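Local coordinates for F5/8 type C domain protein (Clostridium perfringens, PDB 7JRM) that probably binds mucin-type carbohydrate through its CBM51 module, as part of a large O-glycopeptidase that recognises and hydrolyses mucins, at residues Asn352-Glu357 with Asn374-Phe379; Glu337-Leu342 with Asn356-Leu361; Glu135-Ser140 with Ser197-Leu202; Val168-Glu173 with Leu190-Arg195. All coordinates share one frame; numbering follows the deposited sequence.

Interaction 1: Asn352-Glu357 with Asn374-Phe379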
loop_
_atom_site.group_PDB
_atom_site.type_symbol
_atom_site.label_atom_id
_atom_site.label_comp_id
_atom_site.label_asym_id
_atom_site.label_seq_id
_atom_site.Cartn_x
_atom_site.Cartn_y
_atom_site.Cartn_z
ATOM N N ASN A 352 38.601 -0.150 -3.666
ATOM C CA ASN A 352 39.801 0.057 -4.473
ATOM C C ASN A 352 40.756 -1.099 -4.194
ATOM O O ASN A 352 41.495 -1.083 -3.208
ATOM C CB ASN A 352 40.444 1.403 -4.153
ATOM C CG ASN A 352 39.545 2.575 -4.493
ATOM O OD1 ASN A 352 38.890 2.589 -5.535
ATOM N ND2 ASN A 352 39.509 3.566 -3.612
ATOM N N MET A 353 40.739 -2.103 -5.066
ATOM C CA MET A 353 41.545 -3.306 -4.895
ATOM C C MET A 353 42.333 -3.619 -6.159
ATOM O O MET A 353 42.541 -4.785 -6.512
ATOM C CB MET A 353 40.674 -4.496 -4.497
ATOM C CG MET A 353 39.539 -4.794 -5.466
ATOM S SD MET A 353 38.406 -6.048 -4.843
ATOM C CE MET A 353 39.067 -7.512 -5.630
ATOM N N ASP A 354 42.784 -2.584 -6.863
ATOM C CA ASP A 354 43.635 -2.794 -8.023
ATOM C C ASP A 354 44.977 -3.379 -7.599
ATOM O O ASP A 354 45.473 -3.118 -6.498
ATOM C CB ASP A 354 43.854 -1.481 -8.778
ATOM C CG ASP A 354 42.684 -1.119 -9.672
ATOM O OD1 ASP A 354 41.880 -2.017 -9.996
ATOM O OD2 ASP A 354 42.573 0.063 -10.056
ATOM N N TYR A 355 45.559 -4.188 -8.487
ATOM C CA TYR A 355 46.866 -4.809 -8.266
ATOM C C TYR A 355 46.870 -5.689 -7.018
ATOM O O TYR A 355 47.860 -5.757 -6.286
ATOM C CB TYR A 355 47.976 -3.757 -8.189
ATOM C CG TYR A 355 47.816 -2.620 -9.171
ATOM C CD1 TYR A 355 47.468 -1.347 -8.738
ATOM C CD2 TYR A 355 48.014 -2.817 -10.531
ATOM C CE1 TYR A 355 47.321 -0.304 -9.632
ATOM C CE2 TYR A 355 47.869 -1.780 -11.432
ATOM C CZ TYR A 355 47.523 -0.527 -10.977
ATOM O OH TYR A 355 47.378 0.509 -11.870
ATOM N N ASN A 356 45.756 -6.368 -6.769
ATOM C CA ASN A 356 45.652 -7.305 -5.664
ATOM C C ASN A 356 45.769 -8.733 -6.203
ATOM O O ASN A 356 46.220 -8.950 -7.334
ATOM C CB ASN A 356 44.347 -7.054 -4.900
ATOM C CG ASN A 356 44.502 -6.013 -3.806
ATOM O OD1 ASN A 356 44.500 -6.339 -2.619
ATOM N ND2 ASN A 356 44.638 -4.754 -4.204
ATOM N N GLU A 357 45.369 -9.717 -5.401
ATOM C CA GLU A 357 45.517 -11.128 -5.742
ATOM C C GLU A 357 44.202 -11.872 -5.555
ATOM O O GLU A 357 44.166 -12.980 -5.012
ATOM C CB GLU A 357 46.623 -11.773 -4.911
ATOM C CG GLU A 357 47.909 -10.959 -4.843
ATOM C CD GLU A 357 48.880 -11.479 -3.801
ATOM O OE1 GLU A 357 48.885 -12.701 -3.547
ATOM O OE2 GLU A 357 49.640 -10.663 -3.235
ATOM N N ASN A 374 37.105 -1.083 -8.260
ATOM C CA ASN A 374 38.379 -1.008 -8.971
ATOM C C ASN A 374 39.169 -2.268 -8.619
ATOM O O ASN A 374 39.859 -2.321 -7.601
ATOM C CB ASN A 374 39.142 0.260 -8.600
ATOM C CG ASN A 374 38.373 1.524 -8.937
ATOM O OD1 ASN A 374 37.942 1.719 -10.074
ATOM N ND2 ASN A 374 38.196 2.390 -7.947
ATOM N N ALA A 375 39.059 -3.282 -9.474
ATOM C CA ALA A 375 39.703 -4.576 -9.271
ATOM C C ALA A 375 40.450 -5.001 -10.528
ATOM O O ALA A 375 40.350 -6.140 -10.990
ATOM C CB ALA A 375 38.680 -5.634 -8.870
ATOM N N GLN A 376 41.220 -4.081 -11.097
ATOM C CA GLN A 376 41.912 -4.327 -12.352
ATOM C C GLN A 376 43.337 -4.805 -12.106
ATOM O O GLN A 376 43.976 -4.440 -11.115
ATOM C CB GLN A 376 41.933 -3.064 -13.212
ATOM C CG GLN A 376 40.571 -2.642 -13.734
ATOM C CD GLN A 376 40.660 -1.917 -15.061
ATOM O OE1 GLN A 376 41.493 -1.029 -15.240
ATOM N NE2 GLN A 376 39.798 -2.291 -16.000
ATOM N N GLU A 377 43.825 -5.639 -13.026
ATOM C CA GLU A 377 45.211 -6.109 -13.045
ATOM C C GLU A 377 45.565 -6.864 -11.761
ATOM O O GLU A 377 46.502 -6.522 -11.038
ATOM C CB GLU A 377 46.177 -4.944 -13.288
ATOM C CG GLU A 377 46.126 -4.394 -14.703
ATOM C CD GLU A 377 47.097 -3.252 -14.923
ATOM O OE1 GLU A 377 48.177 -3.256 -14.295
ATOM O OE2 GLU A 377 46.781 -2.349 -15.726
ATOM N N GLN A 378 44.792 -7.912 -11.495
ATOM C CA GLN A 378 45.102 -8.815 -10.401
ATOM C C GLN A 378 46.190 -9.801 -10.821
ATOM O O GLN A 378 46.478 -9.984 -12.006
ATOM C CB GLN A 378 43.853 -9.579 -9.958
ATOM C CG GLN A 378 42.637 -8.701 -9.715
ATOM C CD GLN A 378 42.735 -7.919 -8.422
ATOM O OE1 GLN A 378 42.870 -8.497 -7.344
ATOM N NE2 GLN A 378 42.667 -6.596 -8.523
ATOM N N PHE A 379 46.803 -10.436 -9.825
ATOM C CA PHE A 379 47.753 -11.517 -10.068
ATOM C C PHE A 379 47.575 -12.555 -8.970
ATOM O O PHE A 379 47.872 -12.282 -7.804
ATOM C CB PHE A 379 49.195 -11.016 -10.108
ATOM C CG PHE A 379 50.205 -12.120 -10.210
ATOM C CD1 PHE A 379 50.341 -12.842 -11.384
ATOM C CD2 PHE A 379 50.999 -12.455 -9.126
ATOM C CE1 PHE A 379 51.262 -13.866 -11.481
ATOM C CE2 PHE A 379 51.922 -13.478 -9.217
ATOM C CZ PHE A 379 52.052 -14.186 -10.396
HETATM O O HOH W 1 49.147 -14.352 -6.008
#

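Interaction 2: Glu337-Leu342 with Asn356-Leu361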
loop_
_atom_site.group_PDB
_atom_site.type_symbol
_atom_site.label_atom_id
_atom_site.label_comp_id
_atom_site.label_asym_id
_atom_site.label_seq_id
_atom_site.Cartn_x
_atom_site.Cartn_y
_atom_site.Cartn_z
ATOM N N GLU A 337 44.043 -11.826 -0.951
ATOM C CA GLU A 337 43.740 -12.999 -1.760
ATOM C C GLU A 337 42.327 -13.522 -1.561
ATOM O O GLU A 337 41.776 -14.138 -2.475
ATOM C CB GLU A 337 44.727 -14.133 -1.449
ATOM C CG GLU A 337 46.090 -13.979 -2.100
ATOM C CD GLU A 337 47.099 -14.981 -1.574
ATOM O OE1 GLU A 337 46.684 -16.081 -1.155
ATOM O OE2 GLU A 337 48.309 -14.667 -1.578
ATOM N N ASP A 338 41.733 -13.289 -0.393
ATOM C CA ASP A 338 40.416 -13.815 -0.052
ATOM C C ASP A 338 39.569 -12.678 0.499
ATOM O O ASP A 338 39.940 -12.054 1.498
ATOM C CB ASP A 338 40.532 -14.952 0.970
ATOM C CG ASP A 338 39.207 -15.641 1.237
ATOM O OD1 ASP A 338 38.203 -15.306 0.575
ATOM O OD2 ASP A 338 39.172 -16.529 2.116
ATOM N N LEU A 339 38.435 -12.416 -0.147
ATOM C CA LEU A 339 37.527 -11.353 0.261
ATOM C C LEU A 339 36.548 -11.791 1.342
ATOM O O LEU A 339 35.627 -11.034 1.665
ATOM C CB LEU A 339 36.750 -10.830 -0.951
ATOM C CG LEU A 339 37.554 -10.079 -2.012
ATOM C CD1 LEU A 339 36.654 -9.665 -3.165
ATOM C CD2 LEU A 339 38.240 -8.870 -1.405
ATOM N N THR A 340 36.726 -12.986 1.903
ATOM C CA THR A 340 35.801 -13.499 2.906
ATOM C C THR A 340 35.737 -12.560 4.105
ATOM O O THR A 340 36.767 -12.163 4.659
ATOM C CB THR A 340 36.226 -14.898 3.353
ATOM O OG1 THR A 340 36.213 -15.783 2.225
ATOM C CG2 THR A 340 35.276 -15.432 4.415
ATOM N N GLY A 341 34.513 -12.202 4.500
ATOM C CA GLY A 341 34.260 -11.248 5.557
ATOM C C GLY A 341 33.687 -9.935 5.061
ATOM O O GLY A 341 32.926 -9.286 5.789
ATOM N N LEU A 342 34.027 -9.540 3.832
ATOM C CA LEU A 342 33.533 -8.291 3.266
ATOM C C LEU A 342 32.045 -8.330 2.949
ATOM O O LEU A 342 31.474 -7.285 2.617
ATOM C CB LEU A 342 34.320 -7.941 2.002
ATOM C CG LEU A 342 35.532 -7.032 2.209
ATOM C CD1 LEU A 342 36.144 -6.636 0.875
ATOM C CD2 LEU A 342 35.140 -5.804 3.014
ATOM N N ASN A 356 45.756 -6.368 -6.769
ATOM C CA ASN A 356 45.652 -7.305 -5.664
ATOM C C ASN A 356 45.769 -8.733 -6.203
ATOM O O ASN A 356 46.220 -8.950 -7.334
ATOM C CB ASN A 356 44.347 -7.054 -4.900
ATOM C CG ASN A 356 44.502 -6.013 -3.806
ATOM O OD1 ASN A 356 44.500 -6.339 -2.619
ATOM N ND2 ASN A 356 44.638 -4.754 -4.204
ATOM N N GLU A 357 45.369 -9.717 -5.401
ATOM C CA GLU A 357 45.517 -11.128 -5.742
ATOM C C GLU A 357 44.202 -11.872 -5.555
ATOM O O GLU A 357 44.166 -12.980 -5.012
ATOM C CB GLU A 357 46.623 -11.773 -4.911
ATOM C CG GLU A 357 47.909 -10.959 -4.843
ATOM C CD GLU A 357 48.880 -11.479 -3.801
ATOM O OE1 GLU A 357 48.885 -12.701 -3.547
ATOM O OE2 GLU A 357 49.640 -10.663 -3.235
ATOM N N VAL A 358 43.102 -11.282 -6.016
ATOM C CA VAL A 358 41.766 -11.836 -5.820
ATOM C C VAL A 358 41.284 -12.464 -7.119
ATOM O O VAL A 358 41.430 -11.881 -8.201
ATOM C CB VAL A 358 40.785 -10.753 -5.331
ATOM C CG1 VAL A 358 39.396 -11.339 -5.130
ATOM C CG2 VAL A 358 41.292 -10.121 -4.045
ATOM N N LYS A 359 40.700 -13.659 -7.009
ATOM C CA LYS A 359 40.136 -14.371 -8.148
ATOM C C LYS A 359 38.654 -14.678 -7.967
ATOM O O LYS A 359 38.084 -15.422 -8.773
ATOM C CB LYS A 359 40.906 -15.672 -8.394
ATOM C CG LYS A 359 40.700 -16.716 -7.307
ATOM C CD LYS A 359 41.302 -18.056 -7.693
ATOM C CE LYS A 359 41.027 -19.108 -6.632
ATOM N NZ LYS A 359 41.749 -20.381 -6.909
ATOM N N ASP A 360 38.016 -14.127 -6.936
ATOM C CA ASP A 360 36.629 -14.461 -6.622
ATOM C C ASP A 360 35.972 -13.237 -5.999
ATOM O O ASP A 360 36.292 -12.873 -4.864
ATOM C CB ASP A 360 36.561 -15.662 -5.680
ATOM C CG ASP A 360 35.153 -16.194 -5.510
ATOM O OD1 ASP A 360 34.965 -17.122 -4.694
ATOM O OD2 ASP A 360 34.234 -15.691 -6.188
ATOM N N LEU A 361 35.056 -12.610 -6.735
ATOM C CA LEU A 361 34.324 -11.444 -6.259
ATOM C C LEU A 361 32.981 -11.801 -5.634
ATOM O O LEU A 361 32.213 -10.897 -5.290
ATOM C CB LEU A 361 34.103 -10.451 -7.403
ATOM C CG LEU A 361 35.326 -9.925 -8.152
ATOM C CD1 LEU A 361 34.928 -8.773 -9.062
ATOM C CD2 LEU A 361 36.411 -9.495 -7.180
HETATM O O HOH W 2 39.682 -14.823 -4.176
HETATM O O HOH W 3 43.010 -15.405 -4.734
HETATM O O HOH W 4 37.185 -13.764 -2.508
#

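Interaction 3: Glu135-Ser140 with Ser197-Leu202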
loop_
_atom_site.group_PDB
_atom_site.type_symbol
_atom_site.label_atom_id
_atom_site.label_comp_id
_atom_site.label_asym_id
_atom_site.label_seq_id
_atom_site.Cartn_x
_atom_site.Cartn_y
_atom_site.Cartn_z
ATOM N N GLU A 135 -47.041 5.230 -2.563
ATOM C CA GLU A 135 -46.539 4.354 -1.507
ATOM C C GLU A 135 -45.785 3.213 -2.176
ATOM O O GLU A 135 -46.391 2.396 -2.877
ATOM C CB GLU A 135 -47.674 3.818 -0.635
ATOM C CG GLU A 135 -48.201 4.806 0.391
ATOM C CD GLU A 135 -49.149 4.159 1.381
ATOM O OE1 GLU A 135 -49.321 2.923 1.323
ATOM O OE2 GLU A 135 -49.725 4.886 2.219
ATOM N N ILE A 136 -44.472 3.159 -1.968
ATOM C CA ILE A 136 -43.620 2.135 -2.561
ATOM C C ILE A 136 -42.936 1.382 -1.430
ATOM O O ILE A 136 -42.269 1.991 -0.585
ATOM C CB ILE A 136 -42.589 2.738 -3.528
ATOM C CG1 ILE A 136 -43.283 3.651 -4.542
ATOM C CG2 ILE A 136 -41.828 1.637 -4.246
ATOM C CD1 ILE A 136 -42.338 4.299 -5.531
ATOM N N VAL A 137 -43.099 0.061 -1.416
ATOM C CA VAL A 137 -42.594 -0.796 -0.351
ATOM C C VAL A 137 -41.489 -1.678 -0.916
ATOM O O VAL A 137 -41.642 -2.262 -1.997
ATOM C CB VAL A 137 -43.718 -1.649 0.263
ATOM C CG1 VAL A 137 -43.163 -2.584 1.328
ATOM C CG2 VAL A 137 -44.802 -0.754 0.846
ATOM N N TYR A 138 -40.380 -1.776 -0.185
ATOM C CA TYR A 138 -39.254 -2.614 -0.559
ATOM C C TYR A 138 -38.930 -3.587 0.566
ATOM O O TYR A 138 -39.164 -3.301 1.745
ATOM C CB TYR A 138 -38.006 -1.777 -0.871
ATOM C CG TYR A 138 -37.998 -1.140 -2.240
ATOM C CD1 TYR A 138 -38.503 0.138 -2.434
ATOM C CD2 TYR A 138 -37.475 -1.813 -3.336
ATOM C CE1 TYR A 138 -38.492 0.728 -3.682
ATOM C CE2 TYR A 138 -37.460 -1.232 -4.590
ATOM C CZ TYR A 138 -37.971 0.038 -4.755
ATOM O OH TYR A 138 -37.960 0.622 -6.001
ATOM N N ASN A 139 -38.387 -4.743 0.189
ATOM C CA ASN A 139 -37.818 -5.660 1.167
ATOM C C ASN A 139 -36.518 -5.066 1.697
ATOM O O ASN A 139 -35.593 -4.797 0.924
ATOM C CB ASN A 139 -37.574 -7.029 0.530
ATOM C CG ASN A 139 -37.086 -8.070 1.529
ATOM O OD1 ASN A 139 -36.109 -7.856 2.249
ATOM N ND2 ASN A 139 -37.765 -9.210 1.569
ATOM N N SER A 140 -36.447 -4.856 3.012
ATOM C CA SER A 140 -35.289 -4.233 3.641
ATOM C C SER A 140 -34.527 -5.196 4.545
ATOM O O SER A 140 -33.729 -4.756 5.379
ATOM C CB SER A 140 -35.718 -2.994 4.429
ATOM O OG SER A 140 -36.656 -3.330 5.436
ATOM N N SER A 197 -34.807 -4.737 10.044
ATOM C CA SER A 197 -36.154 -4.480 9.564
ATOM C C SER A 197 -36.494 -5.442 8.435
ATOM O O SER A 197 -35.631 -6.133 7.888
ATOM C CB SER A 197 -36.298 -3.028 9.092
ATOM O OG SER A 197 -35.655 -2.831 7.843
ATOM N N LYS A 198 -37.777 -5.484 8.091
ATOM C CA LYS A 198 -38.257 -6.319 6.999
ATOM C C LYS A 198 -38.849 -5.532 5.843
ATOM O O LYS A 198 -38.802 -6.009 4.707
ATOM C CB LYS A 198 -39.307 -7.319 7.512
ATOM C CG LYS A 198 -38.716 -8.469 8.312
ATOM C CD LYS A 198 -39.789 -9.230 9.072
ATOM C CE LYS A 198 -39.862 -10.679 8.620
ATOM N NZ LYS A 198 -41.241 -11.228 8.727
ATOM N N GLU A 199 -39.391 -4.343 6.093
ATOM C CA GLU A 199 -40.000 -3.535 5.048
ATOM C C GLU A 199 -39.663 -2.069 5.263
ATOM O O GLU A 199 -39.589 -1.598 6.401
ATOM C CB GLU A 199 -41.524 -3.707 5.018
ATOM C CG GLU A 199 -42.000 -5.016 4.419
ATOM C CD GLU A 199 -43.482 -5.000 4.108
ATOM O OE1 GLU A 199 -44.206 -4.170 4.700
ATOM O OE2 GLU A 199 -43.924 -5.815 3.273
ATOM N N ILE A 200 -39.457 -1.356 4.160
ATOM C CA ILE A 200 -39.360 0.096 4.160
ATOM C C ILE A 200 -40.390 0.630 3.173
ATOM O O ILE A 200 -40.548 0.089 2.073
ATOM C CB ILE A 200 -37.937 0.589 3.814
ATOM C CG1 ILE A 200 -37.850 2.111 3.948
ATOM C CG2 ILE A 200 -37.509 0.127 2.423
ATOM C CD1 ILE A 200 -36.502 2.684 3.574
ATOM N N LYS A 201 -41.113 1.668 3.582
ATOM C CA LYS A 201 -42.196 2.233 2.786
ATOM C C LYS A 201 -41.870 3.686 2.475
ATOM O O LYS A 201 -41.742 4.506 3.389
ATOM C CB LYS A 201 -43.533 2.121 3.520
ATOM C CG LYS A 201 -44.733 2.577 2.706
ATOM C CD LYS A 201 -46.033 2.095 3.330
ATOM C CE LYS A 201 -46.127 2.502 4.793
ATOM N NZ LYS A 201 -47.443 2.143 5.391
ATOM N N LEU A 202 -41.738 3.996 1.189
ATOM C CA LEU A 202 -41.426 5.342 0.726
ATOM C C LEU A 202 -42.723 6.037 0.330
ATOM O O LEU A 202 -43.410 5.596 -0.598
ATOM C CB LEU A 202 -40.451 5.294 -0.449
ATOM C CG LEU A 202 -39.190 4.454 -0.232
ATOM C CD1 LEU A 202 -38.284 4.532 -1.450
ATOM C CD2 LEU A 202 -38.451 4.900 1.021
HETATM O O HOH W 5 -48.905 4.391 4.765
HETATM O O HOH W 6 -49.958 1.382 3.581
HETATM O O HOH W 7 -32.868 -4.996 7.964
#

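Interaction 4: Val168-Glu173 with Leu190-Arg195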
loop_
_atom_site.group_PDB
_atom_site.type_symbol
_atom_site.label_atom_id
_atom_site.label_comp_id
_atom_site.label_asym_id
_atom_site.label_seq_id
_atom_site.Cartn_x
_atom_site.Cartn_y
_atom_site.Cartn_z
ATOM N N VAL A 168 -40.645 8.337 5.213
ATOM C CA VAL A 168 -40.024 7.018 5.181
ATOM C C VAL A 168 -40.513 6.234 6.390
ATOM O O VAL A 168 -40.298 6.649 7.536
ATOM C CB VAL A 168 -38.490 7.105 5.168
ATOM C CG1 VAL A 168 -37.881 5.725 5.372
ATOM C CG2 VAL A 168 -38.006 7.718 3.864
ATOM N N TYR A 169 -41.170 5.107 6.134
ATOM C CA TYR A 169 -41.665 4.223 7.177
ATOM C C TYR A 169 -40.816 2.961 7.217
ATOM O O TYR A 169 -40.473 2.400 6.172
ATOM C CB TYR A 169 -43.134 3.861 6.941
ATOM C CG TYR A 169 -44.084 5.031 7.075
ATOM C CD1 TYR A 169 -44.801 5.237 8.245
ATOM C CD2 TYR A 169 -44.264 5.929 6.030
ATOM C CE1 TYR A 169 -45.671 6.304 8.373
ATOM C CE2 TYR A 169 -45.131 7.000 6.148
ATOM C CZ TYR A 169 -45.832 7.182 7.320
ATOM O OH TYR A 169 -46.697 8.246 7.442
ATOM N N VAL A 170 -40.469 2.527 8.424
ATOM C CA VAL A 170 -39.688 1.314 8.639
ATOM C C VAL A 170 -40.551 0.360 9.450
ATOM O O VAL A 170 -40.826 0.615 10.631
ATOM C CB VAL A 170 -38.358 1.600 9.350
ATOM C CG1 VAL A 170 -37.634 0.301 9.660
ATOM C CG2 VAL A 170 -37.486 2.505 8.494
ATOM N N ASP A 171 -40.979 -0.735 8.819
ATOM C CA ASP A 171 -41.891 -1.699 9.436
ATOM C C ASP A 171 -43.160 -1.010 9.934
ATOM O O ASP A 171 -43.666 -1.296 11.021
ATOM C CB ASP A 171 -41.203 -2.470 10.565
ATOM C CG ASP A 171 -40.183 -3.467 10.051
ATOM O OD1 ASP A 171 -40.363 -3.975 8.926
ATOM O OD2 ASP A 171 -39.203 -3.748 10.774
ATOM N N GLY A 172 -43.676 -0.085 9.127
ATOM C CA GLY A 172 -44.886 0.638 9.455
ATOM C C GLY A 172 -44.708 1.828 10.371
ATOM O O GLY A 172 -45.687 2.541 10.626
ATOM N N GLU A 173 -43.500 2.073 10.871
ATOM C CA GLU A 173 -43.235 3.172 11.790
ATOM C C GLU A 173 -42.557 4.315 11.047
ATOM O O GLU A 173 -41.550 4.106 10.363
ATOM C CB GLU A 173 -42.355 2.709 12.953
ATOM C CG GLU A 173 -43.033 1.727 13.893
ATOM C CD GLU A 173 -44.257 2.316 14.564
ATOM O OE1 GLU A 173 -45.346 1.714 14.453
ATOM O OE2 GLU A 173 -44.129 3.382 15.203
ATOM N N LEU A 190 -32.144 12.196 3.038
ATOM C CA LEU A 190 -32.748 11.391 4.093
ATOM C C LEU A 190 -31.889 10.156 4.312
ATOM O O LEU A 190 -31.705 9.354 3.391
ATOM C CB LEU A 190 -34.184 10.991 3.738
ATOM C CG LEU A 190 -35.191 12.126 3.535
ATOM C CD1 LEU A 190 -36.549 11.571 3.127
ATOM C CD2 LEU A 190 -35.312 12.976 4.792
ATOM N N VAL A 191 -31.365 10.006 5.526
ATOM C CA VAL A 191 -30.540 8.864 5.908
ATOM C C VAL A 191 -31.236 8.183 7.077
ATOM O O VAL A 191 -31.300 8.743 8.180
ATOM C CB VAL A 191 -29.111 9.282 6.278
ATOM C CG1 VAL A 191 -28.268 8.057 6.594
ATOM C CG2 VAL A 191 -28.486 10.088 5.150
ATOM N N VAL A 192 -31.755 6.979 6.845
ATOM C CA VAL A 192 -32.630 6.298 7.791
ATOM C C VAL A 192 -31.985 4.989 8.227
ATOM O O VAL A 192 -31.501 4.218 7.390
ATOM C CB VAL A 192 -34.022 6.038 7.187
ATOM C CG1 VAL A 192 -34.961 5.466 8.241
ATOM C CG2 VAL A 192 -34.590 7.318 6.595
ATOM N N ASP A 193 -31.988 4.743 9.535
ATOM C CA ASP A 193 -31.573 3.457 10.079
ATOM C C ASP A 193 -32.657 2.421 9.799
ATOM O O ASP A 193 -33.808 2.595 10.211
ATOM C CB ASP A 193 -31.320 3.586 11.580
ATOM C CG ASP A 193 -30.615 2.375 12.171
ATOM O OD1 ASP A 193 -30.580 1.311 11.519
ATOM O OD2 ASP A 193 -30.095 2.490 13.301
ATOM N N VAL A 194 -32.293 1.347 9.097
ATOM C CA VAL A 194 -33.246 0.293 8.765
ATOM C C VAL A 194 -32.721 -1.046 9.269
ATOM O O VAL A 194 -33.049 -2.103 8.719
ATOM C CB VAL A 194 -33.523 0.245 7.250
ATOM C CG1 VAL A 194 -34.181 1.537 6.787
ATOM C CG2 VAL A 194 -32.239 -0.010 6.476
ATOM N N ARG A 195 -31.914 -1.008 10.328
ATOM C CA ARG A 195 -31.302 -2.221 10.853
ATOM C C ARG A 195 -32.356 -3.170 11.410
ATOM O O ARG A 195 -33.270 -2.758 12.129
ATOM C CB ARG A 195 -30.289 -1.875 11.943
ATOM C CG ARG A 195 -28.880 -1.634 11.433
ATOM C CD ARG A 195 -27.931 -1.325 12.579
ATOM N NE ARG A 195 -28.348 -0.143 13.328
ATOM C CZ ARG A 195 -27.687 0.354 14.368
ATOM N NH1 ARG A 195 -26.573 -0.229 14.789
ATOM N NH2 ARG A 195 -28.139 1.435 14.990
#

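Interaction 1: Asn352-Glu357 with Asn374-Phe379
M353 and N374 meet through their backbones: M353 N donates to N374 O at 2.7 Å, pairing strands 350-352 and 372-384 in parallel, as successive turns of a leucine-rich-repeat-like fold are paired. On one face of this sheet the side chains of N352 and N374 stand side by side with their amide planes nearly coplanar. Asparagine suits both places, because one amide can offer N-H to the next one's carbonyl: N374 ND2 donates in its own plane to N352 OD1 at 2.5 Å. Toward the buried interior, M353 CG packs on A375 CB at 3.6 Å.

Past the strand, residues M353 to N356 form a type II turn, and Q378 reaches into it. Its chain bends at chi2 (-75°), turning CD toward the turn, and NE2 makes a nearly straight bond to M353 O (2.7 Å, 165°). OE1 lies against N356 CB and also accepts from V358 N, which fixes the amide's rotation. Backbone bonds from Y355 N to Q376 O and from F379 N to N356 O continue the pairing.

In the second shell, buried N356 steadies the turn: ND2 donates to D354 O from above the carbonyl plane and also to L333 O, while OD1 accepts from V336 N. At the far end one water donates both to E357 OE1 and to F379 O, each 3.0 Å away.

Interaction 2: Glu337-Leu342 with Asn356-Leu361
E337 O is gripped by two waters that bridge it to the facing chain, where consecutive turns of the leucine-rich-repeat-like coil lie over one another. One donates to E337 O at 2.9 Å and to E357 O at 2.7 Å; the other links E337 O to K359 N. A third water accepts from L339 N and donates to D360 O (2.7 Å), so solvent stands in for direct backbone bonding.

The extended chains of E337 and E357 bring OE2 of E337 to 2.8 Å from OE1 of E357, a like-charge approach that would probably raise the pKa of one carboxylate. Inside, leucine and valine suit the buried side: L339 crosses V358 at about a right angle, its CD1 resting on V358 CG1 and, at 4.0 Å, on L361 CD2.

The type II turn from L339 to L342 has G341 at its positive-phi corner (110°). Just before it, D338 forms an Asx turn that overlaps its start, its OD1 accepting from T340 N and, at 2.6 Å, from T340 OG1.

Interaction 3: Glu135-Ser140 with Ser197-Leu202
The antiparallel strand pair of 134-139 with 199-205 brings I136 opposite L202 and Y138 opposite I200, both as hydrogen-bonded pairs. L202 N donates to I136 O at 2.7 Å, and Y138 N to I200 O at 2.9 Å; each bond has its reverse partner. The pairing ends with S140 N donating to K198 O from above the carbonyl plane.

The two faces carry different chemistry. I136, Y138, I200 and L202 are buried: Y138 CB touches I200 CG2 at 3.8 Å, and their face looks onto strands 127-131 and 215-224 of the second sheet, as expected in the beta-sandwich of this NPCBM/CBM51-type domain. Branched aliphatic and aromatic residues suit that interior. On the other face V137 lies between two longer chains, with CG1 against E199 CD (3.7 Å) and CG2 against K201 CG (3.8 Å). E199 spends its carboxylate on K92, while K201 also makes a cation-pi contact with Y169.

K201 and E135 stop short of a salt bridge, NZ lying 4.5 Å from OE1. Two waters span the gap, one from NZ to OE2 and one from NZ to OE1; E135 OE2 is held by Y133 OH as well. At the other end two small serines face each other across the strands: S140 OG, placed between its backbone N and carbonyl carbon (chi1 59°), donates to S197 OG at 2.7 Å, and S197 OG is hydrogen-bonded in turn to V194 O.

Interaction 4: Val168-Glu173 with Leu190-Arg195
The hydrophobic core between two stacked sheets is built here by V168 and V170 of strand 163-170 facing L190, V192 and V194. The strand segments run nearly parallel, 9° apart, with axes 8.9 Å from each other, too far for backbone pairing, and the join is purely apolar. V168 and V192 meet tip to tip, CG1 on CG2 at 3.9 Å. V170 slides past V192 and crosses V194 at about a right angle, so that its single CG2 touches V192 CG1 (3.9 Å) and V194 CG1 (3.8 Å). V168 CG2 reaches L190 CD1 at 4.2 Å. Compact beta-branched valines suit this interleaving.

Both chains turn just beyond the core. A type I' turn from V170 to E173 carries D171 and G172 at positive phi, in a tight hairpin. D193 forms an Asx turn, its OD1 accepting from R195 N, while R195 grips the carboxylate side-on, NH2 donating to OD2 at 2.8 Å. Apolar packing between two facing sheets is typical of a beta-sandwich, the fold of CBM51-type modules.

From the N terminus, the loop closed by interaction 3 opens at strand 134-139 and ends on strand 199-205; interaction 4, from 168-173 to 190-195, lies wholly within it. Interaction 3 pairs two strands of the five-stranded sheet, whereas interaction 4 joins that sheet to its partner across the sandwich; the two touch where strands 163-170 and 199-205 pair. Far along the chain, with centres about 80 Å away, come the other two contacts. Interaction 2 closes from 337-342 to 356-361, and interaction 1 opens at 352-357, so the two loops cross, sharing N356 and E357 in their segments, and tie three successive turns of the repeat-like coil together, with M353 CE of interaction 1 packed on L339, V358 and L361 of interaction 2.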